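Ornithine carbamoyltransferase (PDB 3GRF) probably catalyses carbamoyl transfer from carbamoyl phosphate to ornithine, a reaction linked to the arginine degradation pathway of Giardia. Local coordinates at residues Pro135-Met138 and Val139-Phe142. Sequence-based numbering, arbitrary orientation.
Sequences PLQM and VCDF
Gln137 and Asp141 meet one helical turn apart. The amide of Gln137 offers its NE2 to the carboxylate of Asp141, the two planes 29° apart. Gln137 CG stands anti to the backbone N (chi1 -170°), and a bend at chi2 turns the amide toward Asp141. NE2 of Gln137 donates to OD2 of Asp141 at 2.8 Å. The acceptor lies almost in the amide plane, but NE2 reaches the syn side of OD2 from 31° out of the carboxylate plane. A weak second bond runs from the same NE2 to OD1 of Asp141 at 3.4 Å. OD1 forms a hydrogen bond with Tyr239 OH, the stronger partner of this carboxylate, while the like-charged Glu306 comes close to OD2. Met138 and Phe142 run side by side in the same direction. Met138 SD sits 4.2 Å from Phe142 CE1, an oblique Met-aromatic contact, and the methyl CE of Met138 turns to within 3.7 Å of Asp141 OD1. Helix 173-185 packs against Met138 and Phe142, while helix 303-322 packs against Val139 and Cys140. Backbone bonds from Asp141 N to Gln137 O and from Phe142 N to Met138 O belong to the i to i+4 pattern of alpha-helix 135-151, the connection packed between the two halves of the transcarbamoylase fold.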
loop_
_atom_site.group_PDB
_atom_site.type_symbol
_atom_site.label_atom_id
_atom_site.label_comp_id
_atom_site.label_asym_id
_atom_site.label_seq_id
_atom_site.Cartn_x
_atom_site.Cartn_y
_atom_site.Cartn_z
ATOM N N PRO A 135 14.260 17.443 6.109
ATOM C CA PRO A 135 14.185 17.545 7.561
ATOM C C PRO A 135 14.014 16.214 8.257
ATOM O O PRO A 135 14.408 16.091 9.424
ATOM C CB PRO A 135 12.978 18.467 7.804
ATOM C CG PRO A 135 12.143 18.406 6.516
ATOM C CD PRO A 135 13.098 18.046 5.420
ATOM N N LEU A 136 13.416 15.233 7.571
ATOM C CA LEU A 136 13.308 13.857 8.100
ATOM C C LEU A 136 14.674 13.208 8.263
ATOM O O LEU A 136 14.946 12.480 9.227
ATOM C CB LEU A 136 12.439 12.995 7.178
ATOM C CG LEU A 136 10.938 13.302 7.120
ATOM C CD1 LEU A 136 10.267 12.525 5.940
ATOM C CD2 LEU A 136 10.318 12.957 8.426
ATOM N N GLN A 137 15.541 13.475 7.294
ATOM C CA GLN A 137 16.943 13.075 7.346
ATOM C C GLN A 137 17.619 13.863 8.455
ATOM O O GLN A 137 18.487 13.332 9.128
ATOM C CB GLN A 137 17.636 13.412 5.997
ATOM C CG GLN A 137 19.089 12.830 5.804
ATOM C CD GLN A 137 19.134 11.302 5.817
ATOM O OE1 GLN A 137 18.553 10.682 4.979
ATOM N NE2 GLN A 137 19.773 10.708 6.821
ATOM N N MET A 138 17.248 15.140 8.646
ATOM C CA MET A 138 17.979 15.957 9.627
ATOM C C MET A 138 17.735 15.410 11.013
ATOM O O MET A 138 18.684 15.184 11.739
ATOM C CB MET A 138 17.653 17.471 9.568
ATOM C CG MET A 138 18.106 18.153 8.298
ATOM S SD MET A 138 19.862 17.952 7.865
ATOM C CE MET A 138 19.824 16.468 6.899
ATOM N N VAL A 139 16.490 15.132 11.361
ATOM C CA VAL A 139 16.228 14.534 12.690
ATOM C C VAL A 139 16.972 13.181 12.842
ATOM O O VAL A 139 17.414 12.825 13.939
ATOM C CB VAL A 139 14.742 14.270 12.937
ATOM C CG1 VAL A 139 14.512 13.788 14.412
ATOM C CG2 VAL A 139 13.940 15.504 12.630
ATOM N N CYS A 140 17.129 12.462 11.724
ATOM C CA CYS A 140 17.820 11.177 11.674
ATOM C C CYS A 140 19.265 11.323 12.036
ATOM O O CYS A 140 19.772 10.679 12.942
ATOM C CB CYS A 140 17.760 10.614 10.254
ATOM S SG CYS A 140 18.567 8.992 10.185
ATOM N N ASP A 141 19.943 12.183 11.294
ATOM C CA ASP A 141 21.383 12.419 11.444
ATOM C C ASP A 141 21.811 13.006 12.786
ATOM O O ASP A 141 22.701 12.486 13.444
ATOM C CB ASP A 141 21.817 13.316 10.308
ATOM C CG ASP A 141 21.633 12.650 8.955
ATOM O OD1 ASP A 141 21.609 13.344 7.907
ATOM O OD2 ASP A 141 21.518 11.416 8.956
ATOM N N PHE A 142 21.144 14.057 13.241
ATOM C CA PHE A 142 21.520 14.594 14.548
ATOM C C PHE A 142 21.203 13.638 15.692
ATOM O O PHE A 142 21.966 13.525 16.647
ATOM C CB PHE A 142 20.941 15.987 14.744
ATOM C CG PHE A 142 21.472 16.962 13.763
ATOM C CD1 PHE A 142 20.676 17.405 12.700
ATOM C CD2 PHE A 142 22.799 17.396 13.845
ATOM C CE1 PHE A 142 21.167 18.293 11.791
ATOM C CE2 PHE A 142 23.305 18.325 12.910
ATOM C CZ PHE A 142 22.475 18.749 11.887
#